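Local coordinates for protein chitosanase (Bacillus subtilis subsp. subtilis str. 168, PDB 7C6C) that hydrolyses internal beta-1,4 linkages between glucosamine units of partly acetylated chitosan as a secreted family 46 glycoside hydrolase, at residues 141-146 and 186-191; 123-128 and 154-159; 59-62 and 66-69. All coordinates share one frame; numbering follows the deposited sequence.

Contact 1: 141-146 and 186-191; sequences YDTVIQ and DVRYDD
R188 reaches from helix 177-193 to D142, T143 and Q146 on helix 134-147, a buried polar bridge in the helical, lysozyme-like fold of family 46 glycoside hydrolases. The two segments run nearly parallel, at 19°, with axes 12.5 Å apart, too far for close backbone packing; the long side chain of R188 spans most of the gap and is met by D142 and Q146. With CG anti to the backbone N (chi1 -176°) and the chain extended as far as NE, its guanidinium arrives beside the facing helix.

The ionic part is a salt bridge to a single carboxylate oxygen. NH1 and NH2 of R188 both grip D142 OD2, at 2.9 and 3.0 Å, and OD2 lies close to the guanidinium plane. NH1 meets the anti lone pair of OD2, whereas NH2 comes from above the carboxylate plane; the two flat groups are turned 49° apart. The other oxygen, OD1, is held by R210 and by T15 of helix 5-20, so both ends of the carboxylate are engaged and D142 is probably kept ionised.

A hydrogen bond from the same guanidinium to a neutral amide adds to this grip: R188 NH2 donates to Q146 OE1 at 2.7 Å, in the carbonyl plane and on a lone pair, though amide and guanidinium stand almost perpendicular. Q146 NE2 binds S207 OG, while R188 NE binds H147 NE2. The Q146 side chain lies about 5 Å from that of E19, the predicted proton donor, which puts this polar cluster next to the probable catalytic centre.

Packing completes the contact. T143 covers one guanidinium face, its CA 3.6 Å above the plane; its OG1 binds V139 O within its own helix and, although 3.1 Å from R188 NH1, makes no hydrogen bond to it.

Contact 2: 123-128 and 154-159; sequences MKRSDN and DSFYAL
R125, near the C-terminal end of helix 104-128, packs against F156 and Y157 in the first turn of helix 156-167, giving a cation-pi stack between two helices of the family 46 fold. The arginine leaves its helix with CG anti to the carbonyl carbon and is turned out of full extension about CB-CG (chi2 -148°), so that its aliphatic part runs along F156, with CD 3.6 Å from F156 CE2, and a turn about NE-CD lays the guanidinium over Y157. The flat groups of R125 and F156 are steeply inclined, 69° apart, whereas guanidinium and tyrosine ring are nearly parallel, at 15°. Both aromatic side chains have CG anti to the backbone N and reach toward helix 104-128. The stack is off-centre: R125 CZ sits 4.1 Å from the centroid of the Y157 ring. A salt bridge from R125 NE to D149 adds a second hold on the guanidinium. Beyond the arginine, F156 also packs on M140 and V144 of helix 134-147. The helix start that presents both rings is capped by S155, whose OG accepts from A158 N. Over the middle of the tyrosine ring lies R125 NH1, 3.4 Å from Y157 CG.

Contact 3: 59-62 and 66-69; sequences VYTK and NNKL
An Asx turn in the loop after helix 52-63 presses N67 back against Y60 and T61, in the last turns of that helix. N67 OD1 accepts from L69 N at 2.7 Å, closing the turn. The other end of the amide crosses to the helix: N67 ND2 donates to T61 OG1 at 3.0 Å, a nearly straight bond (166°) with the acceptor close to the amide plane. Having CG between the backbone N and the carbonyl carbon (chi1 63°) lets N67 direct its amide toward the helix. N67 ND2 also binds V64 O, and T61 OG1 is itself tied to V57 O one turn back. Y60 runs beside the amide, its CE2 3.2 Å from N67 CG, with ring and amide planes 43° apart. On the apolar side, Y60 CD2 meets L69 CD1 at 4.3 Å; both residues pack against F106 of helix 104-128, Y60 edge to face. A water joins Y60 OH to K68 N, 2.9 Å from each, and lies in the plane of the tyrosine ring at its edge. With OD1 committed to the turn and ND2 to the helix, the N67 amide has its orientation fixed, which ties the path of the loop to the helix that precedes it.

Contacts 1 and 2 are neighbours, their centres 10 Å apart, while the centre of contact 3 lies about 32 Å from that of contact 1, on the opposite side of the chain's centre, and about 31 Å from that of contact 2. The first two are joined by packing: V144 touches F156, and T143 and D191 touch L159, so helix 156-167 packs on both helices of contact 1. Contact 1 is buried and ionic, beside the probable active site; contact 2, partly buried, stacks an arginine on a tyrosine ring and packs its aliphatic part on a phenylalanine; contact 3, also partly buried, relies on a neutral amide and a water. Helix 104-128 supplies R125 to contact 2 and F106 to the surroundings of contact 3.

Contact 1: 141-146 and 186-191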
loop_
_atom_site.group_PDB
_atom_site.type_symbol
_atom_site.label_atom_id
_atom_site.label_comp_id
_atom_site.label_asym_id
_atom_site.label_seq_id
_atom_site.Cartn_x
_atom_site.Cartn_y
_atom_site.Cartn_z
ATOM N N TYR A 141 -4.147 6.170 2.125
ATOM C CA TYR A 141 -2.795 5.645 2.291
ATOM C C TYR A 141 -2.749 4.155 1.959
ATOM O O TYR A 141 -1.894 3.701 1.188
ATOM C CB TYR A 141 -2.384 5.916 3.741
ATOM C CG TYR A 141 -0.952 5.674 4.170
ATOM C CD1 TYR A 141 0.068 5.401 3.264
ATOM C CD2 TYR A 141 -0.624 5.736 5.520
ATOM C CE1 TYR A 141 1.371 5.193 3.699
ATOM C CE2 TYR A 141 0.659 5.533 5.961
ATOM C CZ TYR A 141 1.654 5.260 5.048
ATOM O OH TYR A 141 2.946 5.067 5.481
ATOM N N ASP A 142 -3.680 3.377 2.517
ATOM C CA ASP A 142 -3.722 1.952 2.206
ATOM C C ASP A 142 -3.987 1.724 0.724
ATOM O O ASP A 142 -3.412 0.813 0.111
ATOM C CB ASP A 142 -4.801 1.259 3.033
ATOM C CG ASP A 142 -4.797 -0.233 2.823
ATOM O OD1 ASP A 142 -3.821 -0.875 3.257
ATOM O OD2 ASP A 142 -5.745 -0.757 2.198
ATOM N N THR A 143 -4.856 2.546 0.129
ATOM C CA THR A 143 -5.219 2.361 -1.271
ATOM C C THR A 143 -4.017 2.553 -2.184
ATOM O O THR A 143 -3.788 1.753 -3.097
ATOM C CB THR A 143 -6.345 3.323 -1.660
ATOM O OG1 THR A 143 -7.499 3.056 -0.856
ATOM C CG2 THR A 143 -6.728 3.149 -3.126
ATOM N N VAL A 144 -3.231 3.608 -1.960
ATOM C CA VAL A 144 -2.110 3.838 -2.867
ATOM C C VAL A 144 -1.070 2.733 -2.737
ATOM O O VAL A 144 -0.421 2.364 -3.722
ATOM C CB VAL A 144 -1.529 5.260 -2.716
ATOM C CG1 VAL A 144 -0.709 5.398 -1.446
ATOM C CG2 VAL A 144 -0.678 5.624 -3.931
ATOM N N ILE A 145 -0.914 2.166 -1.541
ATOM C CA ILE A 145 0.046 1.085 -1.360
ATOM C C ILE A 145 -0.346 -0.126 -2.192
ATOM O O ILE A 145 0.509 -0.763 -2.821
ATOM C CB ILE A 145 0.217 0.754 0.134
ATOM C CG1 ILE A 145 1.037 1.850 0.822
ATOM C CG2 ILE A 145 0.872 -0.611 0.309
ATOM C CD1 ILE A 145 1.023 1.773 2.311
ATOM N N GLN A 146 -1.638 -0.460 -2.226
ATOM C CA GLN A 146 -2.055 -1.630 -2.992
ATOM C C GLN A 146 -2.203 -1.320 -4.480
ATOM O O GLN A 146 -1.780 -2.115 -5.328
ATOM C CB GLN A 146 -3.354 -2.210 -2.436
ATOM C CG GLN A 146 -3.836 -3.407 -3.241
ATOM C CD GLN A 146 -5.027 -4.121 -2.619
ATOM O OE1 GLN A 146 -5.900 -3.499 -2.011
ATOM N NE2 GLN A 146 -5.086 -5.434 -2.806
ATOM N N ASP A 186 -16.866 1.411 -1.721
ATOM C CA ASP A 186 -17.603 0.651 -2.729
ATOM C C ASP A 186 -16.830 0.576 -4.042
ATOM O O ASP A 186 -16.727 -0.490 -4.662
ATOM C CB ASP A 186 -18.956 1.312 -2.995
ATOM C CG ASP A 186 -19.932 1.144 -1.857
ATOM O OD1 ASP A 186 -19.673 0.331 -0.946
ATOM O OD2 ASP A 186 -20.981 1.824 -1.895
ATOM N N VAL A 187 -16.310 1.720 -4.496
ATOM C CA VAL A 187 -15.552 1.774 -5.741
ATOM C C VAL A 187 -14.306 0.905 -5.640
ATOM O O VAL A 187 -13.963 0.168 -6.572
ATOM C CB VAL A 187 -15.215 3.238 -6.079
ATOM C CG1 VAL A 187 -14.130 3.316 -7.143
ATOM C CG2 VAL A 187 -16.469 3.985 -6.529
ATOM N N ARG A 188 -13.610 0.972 -4.506
ATOM C CA ARG A 188 -12.416 0.153 -4.339
ATOM C C ARG A 188 -12.758 -1.330 -4.316
ATOM O O ARG A 188 -12.059 -2.139 -4.935
ATOM C CB ARG A 188 -11.657 0.564 -3.078
ATOM C CG ARG A 188 -10.361 -0.197 -2.919
ATOM C CD ARG A 188 -9.511 0.339 -1.786
ATOM N NE ARG A 188 -8.268 -0.414 -1.701
ATOM C CZ ARG A 188 -7.478 -0.447 -0.633
ATOM N NH1 ARG A 188 -7.796 0.250 0.454
ATOM N NH2 ARG A 188 -6.373 -1.187 -0.658
ATOM N N TYR A 189 -13.827 -1.707 -3.609
ATOM C CA TYR A 189 -14.264 -3.100 -3.614
ATOM C C TYR A 189 -14.495 -3.591 -5.037
ATOM O O TYR A 189 -14.038 -4.675 -5.418
ATOM C CB TYR A 189 -15.546 -3.247 -2.793
ATOM C CG TYR A 189 -16.108 -4.649 -2.807
ATOM C CD1 TYR A 189 -15.697 -5.591 -1.874
ATOM C CD2 TYR A 189 -17.041 -5.040 -3.763
ATOM C CE1 TYR A 189 -16.201 -6.875 -1.883
ATOM C CE2 TYR A 189 -17.547 -6.325 -3.782
ATOM C CZ TYR A 189 -17.124 -7.237 -2.837
ATOM O OH TYR A 189 -17.619 -8.521 -2.841
ATOM N N ASP A 190 -15.218 -2.803 -5.833
ATOM C CA ASP A 190 -15.501 -3.200 -7.208
ATOM C C ASP A 190 -14.216 -3.360 -8.005
ATOM O O ASP A 190 -14.094 -4.273 -8.829
ATOM C CB ASP A 190 -16.411 -2.168 -7.872
ATOM C CG ASP A 190 -17.825 -2.192 -7.324
ATOM O OD1 ASP A 190 -18.211 -3.199 -6.692
ATOM O OD2 ASP A 190 -18.552 -1.201 -7.537
ATOM N N ASP A 191 -13.241 -2.486 -7.769
ATOM C CA ASP A 191 -11.989 -2.578 -8.510
ATOM C C ASP A 191 -11.187 -3.809 -8.106
ATOM O O ASP A 191 -10.554 -4.450 -8.954
ATOM C CB ASP A 191 -11.165 -1.311 -8.308
ATOM C CG ASP A 191 -9.967 -1.265 -9.214
ATOM O OD1 ASP A 191 -10.195 -1.233 -10.438
ATOM O OD2 ASP A 191 -8.819 -1.280 -8.722
#

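Contact 2: 123-128 and 154-159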
loop_
_atom_site.group_PDB
_atom_site.type_symbol
_atom_site.label_atom_id
_atom_site.label_comp_id
_atom_site.label_asym_id
_atom_site.label_seq_id
_atom_site.Cartn_x
_atom_site.Cartn_y
_atom_site.Cartn_z
ATOM N N MET A 123 -1.361 11.755 1.025
ATOM C CA MET A 123 -1.787 12.948 1.754
ATOM C C MET A 123 -2.055 14.116 0.811
ATOM O O MET A 123 -2.957 14.923 1.070
ATOM C CB MET A 123 -0.763 13.335 2.827
ATOM C CG MET A 123 -0.555 12.296 3.930
ATOM S SD MET A 123 -2.067 11.737 4.760
ATOM C CE MET A 123 -2.384 10.185 3.919
ATOM N N LYS A 124 -1.290 14.216 -0.280
ATOM C CA LYS A 124 -1.502 15.291 -1.244
ATOM C C LYS A 124 -2.838 15.132 -1.955
ATOM O O LYS A 124 -3.598 16.097 -2.091
ATOM C CB LYS A 124 -0.352 15.329 -2.251
ATOM C CG LYS A 124 -0.513 16.406 -3.313
ATOM C CD LYS A 124 0.626 16.389 -4.321
ATOM C CE LYS A 124 0.597 17.627 -5.203
ATOM N NZ LYS A 124 1.587 17.540 -6.306
ATOM N N ARG A 125 -3.143 13.921 -2.428
ATOM C CA ARG A 125 -4.430 13.710 -3.083
ATOM C C ARG A 125 -5.585 13.840 -2.096
ATOM O O ARG A 125 -6.669 14.304 -2.471
ATOM C CB ARG A 125 -4.458 12.363 -3.810
ATOM C CG ARG A 125 -3.483 12.268 -4.987
ATOM C CD ARG A 125 -4.022 11.373 -6.099
ATOM N NE ARG A 125 -3.038 11.105 -7.152
ATOM C CZ ARG A 125 -2.871 11.858 -8.234
ATOM N NH1 ARG A 125 -3.612 12.944 -8.411
ATOM N NH2 ARG A 125 -1.958 11.528 -9.135
ATOM N N SER A 126 -5.367 13.464 -0.830
ATOM C CA SER A 126 -6.366 13.704 0.207
ATOM C C SER A 126 -6.638 15.193 0.361
ATOM O O SER A 126 -7.796 15.618 0.443
ATOM C CB SER A 126 -5.875 13.120 1.533
ATOM O OG SER A 126 -5.836 11.707 1.491
ATOM N N ASP A 127 -5.571 16.000 0.407
ATOM C CA ASP A 127 -5.735 17.447 0.482
ATOM C C ASP A 127 -6.486 17.971 -0.731
ATOM O O ASP A 127 -7.378 18.819 -0.600
ATOM C CB ASP A 127 -4.369 18.128 0.564
ATOM C CG ASP A 127 -3.653 17.861 1.868
ATOM O OD1 ASP A 127 -4.290 17.343 2.808
ATOM O OD2 ASP A 127 -2.446 18.179 1.947
ATOM N N ASN A 128 -6.143 17.473 -1.923
ATOM C CA ASN A 128 -6.821 17.927 -3.133
ATOM C C ASN A 128 -8.306 17.592 -3.110
ATOM O O ASN A 128 -9.120 18.342 -3.664
ATOM C CB ASN A 128 -6.159 17.325 -4.375
ATOM C CG ASN A 128 -4.713 17.763 -4.544
ATOM O OD1 ASN A 128 -4.294 18.789 -4.008
ATOM N ND2 ASN A 128 -3.946 16.990 -5.308
ATOM N N ASP A 154 -6.888 0.962 -12.523
ATOM C CA ASP A 154 -6.932 0.423 -11.168
ATOM C C ASP A 154 -6.178 1.294 -10.173
ATOM O O ASP A 154 -6.033 0.906 -9.006
ATOM C CB ASP A 154 -6.349 -0.993 -11.138
ATOM C CG ASP A 154 -7.076 -1.949 -12.061
ATOM O OD1 ASP A 154 -8.317 -1.865 -12.164
ATOM O OD2 ASP A 154 -6.403 -2.792 -12.687
ATOM N N SER A 155 -5.706 2.461 -10.605
ATOM C CA SER A 155 -4.815 3.282 -9.803
ATOM C C SER A 155 -5.575 4.068 -8.740
ATOM O O SER A 155 -6.790 4.266 -8.812
ATOM C CB SER A 155 -4.053 4.268 -10.684
ATOM O OG SER A 155 -4.941 5.194 -11.290
ATOM N N PHE A 156 -4.808 4.531 -7.754
ATOM C CA PHE A 156 -5.293 5.388 -6.676
ATOM C C PHE A 156 -6.142 6.542 -7.203
ATOM O O PHE A 156 -7.290 6.731 -6.779
ATOM C CB PHE A 156 -4.046 5.896 -5.947
ATOM C CG PHE A 156 -4.292 6.863 -4.825
ATOM C CD1 PHE A 156 -5.341 6.712 -3.926
ATOM C CD2 PHE A 156 -3.404 7.915 -4.643
ATOM C CE1 PHE A 156 -5.499 7.613 -2.882
ATOM C CE2 PHE A 156 -3.555 8.812 -3.609
ATOM C CZ PHE A 156 -4.602 8.661 -2.725
ATOM N N TYR A 157 -5.593 7.334 -8.127
ATOM C CA TYR A 157 -6.332 8.504 -8.591
ATOM C C TYR A 157 -7.519 8.119 -9.467
ATOM O O TYR A 157 -8.534 8.823 -9.466
ATOM C CB TYR A 157 -5.397 9.502 -9.279
ATOM C CG TYR A 157 -6.037 10.844 -9.574
ATOM C CD1 TYR A 157 -6.762 11.525 -8.601
ATOM C CD2 TYR A 157 -5.912 11.432 -10.827
ATOM C CE1 TYR A 157 -7.350 12.746 -8.871
ATOM C CE2 TYR A 157 -6.496 12.652 -11.106
ATOM C CZ TYR A 157 -7.210 13.305 -10.125
ATOM O OH TYR A 157 -7.795 14.519 -10.394
ATOM N N ALA A 158 -7.426 7.006 -10.203
ATOM C CA ALA A 158 -8.593 6.521 -10.937
ATOM C C ALA A 158 -9.746 6.215 -9.989
ATOM O O ALA A 158 -10.906 6.525 -10.282
ATOM C CB ALA A 158 -8.233 5.282 -11.755
ATOM N N LEU A 159 -9.441 5.621 -8.834
ATOM C CA LEU A 159 -10.486 5.342 -7.854
ATOM C C LEU A 159 -11.065 6.628 -7.276
ATOM O O LEU A 159 -12.282 6.729 -7.077
ATOM C CB LEU A 159 -9.943 4.454 -6.735
ATOM C CG LEU A 159 -9.433 3.077 -7.165
ATOM C CD1 LEU A 159 -9.053 2.264 -5.954
ATOM C CD2 LEU A 159 -10.447 2.327 -8.020
#

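Contact 3: 59-62 and 66-69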
loop_
_atom_site.group_PDB
_atom_site.type_symbol
_atom_site.label_atom_id
_atom_site.label_comp_id
_atom_site.label_asym_id
_atom_site.label_seq_id
_atom_site.Cartn_x
_atom_site.Cartn_y
_atom_site.Cartn_z
ATOM N N VAL A 59 18.207 3.560 -3.043
ATOM C CA VAL A 59 18.329 4.417 -1.862
ATOM C C VAL A 59 19.253 3.768 -0.840
ATOM O O VAL A 59 20.146 4.408 -0.276
ATOM C CB VAL A 59 16.932 4.723 -1.279
ATOM C CG1 VAL A 59 17.029 5.327 0.132
ATOM C CG2 VAL A 59 16.159 5.640 -2.205
ATOM N N TYR A 60 19.056 2.471 -0.601
ATOM C CA TYR A 60 19.916 1.740 0.318
ATOM C C TYR A 60 21.366 1.768 -0.150
ATOM O O TYR A 60 22.283 1.950 0.659
ATOM C CB TYR A 60 19.402 0.302 0.434
ATOM C CG TYR A 60 20.224 -0.610 1.313
ATOM C CD1 TYR A 60 20.522 -0.270 2.627
ATOM C CD2 TYR A 60 20.687 -1.823 0.830
ATOM C CE1 TYR A 60 21.271 -1.116 3.432
ATOM C CE2 TYR A 60 21.425 -2.678 1.627
ATOM C CZ TYR A 60 21.724 -2.318 2.921
ATOM O OH TYR A 60 22.479 -3.175 3.686
ATOM N N THR A 61 21.590 1.629 -1.462
ATOM C CA THR A 61 22.950 1.589 -1.994
ATOM C C THR A 61 23.636 2.949 -1.897
ATOM O O THR A 61 24.843 3.021 -1.646
ATOM C CB THR A 61 22.945 1.020 -3.418
ATOM O OG1 THR A 61 22.455 -0.324 -3.371
ATOM C CG2 THR A 61 24.335 1.004 -4.024
ATOM N N LYS A 62 22.887 4.040 -2.070
ATOM C CA LYS A 62 23.469 5.357 -1.837
ATOM C C LYS A 62 23.911 5.510 -0.383
ATOM O O LYS A 62 24.997 6.030 -0.105
ATOM C CB LYS A 62 22.479 6.453 -2.229
ATOM C CG LYS A 62 23.017 7.843 -1.964
ATOM C CD LYS A 62 22.165 8.936 -2.585
ATOM C CE LYS A 62 22.862 10.284 -2.429
ATOM N NZ LYS A 62 22.072 11.392 -3.004
ATOM N N ASN A 66 28.084 -0.707 -1.839
ATOM C CA ASN A 66 28.670 -2.046 -1.959
ATOM C C ASN A 66 28.055 -3.049 -0.987
ATOM O O ASN A 66 28.718 -3.980 -0.526
ATOM C CB ASN A 66 30.200 -2.009 -1.877
ATOM C CG ASN A 66 30.788 -1.148 -2.961
ATOM O OD1 ASN A 66 30.178 -0.986 -4.019
ATOM N ND2 ASN A 66 31.961 -0.592 -2.720
ATOM N N ASN A 67 26.763 -2.883 -0.717
ATOM C CA ASN A 67 26.003 -3.770 0.150
ATOM C C ASN A 67 25.640 -5.065 -0.591
ATOM O O ASN A 67 25.912 -5.228 -1.787
ATOM C CB ASN A 67 24.756 -3.045 0.638
ATOM C CG ASN A 67 23.831 -2.696 -0.504
ATOM O OD1 ASN A 67 23.147 -3.573 -1.038
ATOM N ND2 ASN A 67 23.826 -1.430 -0.914
ATOM N N LYS A 68 24.985 -5.989 0.125
ATOM C CA LYS A 68 24.696 -7.311 -0.433
ATOM C C LYS A 68 23.668 -7.287 -1.556
ATOM O O LYS A 68 23.539 -8.285 -2.273
ATOM C CB LYS A 68 24.232 -8.271 0.662
ATOM C CG LYS A 68 22.808 -8.038 1.160
ATOM C CD LYS A 68 22.435 -9.030 2.265
ATOM C CE LYS A 68 23.155 -8.718 3.576
ATOM N NZ LYS A 68 22.945 -9.788 4.589
ATOM N N LEU A 69 22.920 -6.200 -1.707
ATOM C CA LEU A 69 21.925 -6.106 -2.763
ATOM C C LEU A 69 22.411 -5.344 -3.990
ATOM O O LEU A 69 21.729 -5.373 -5.018
ATOM C CB LEU A 69 20.647 -5.456 -2.230
ATOM C CG LEU A 69 19.903 -6.208 -1.123
ATOM C CD1 LEU A 69 18.738 -5.372 -0.605
ATOM C CD2 LEU A 69 19.422 -7.573 -1.597
HETATM O O HOH W 1 24.154 -5.449 2.892
#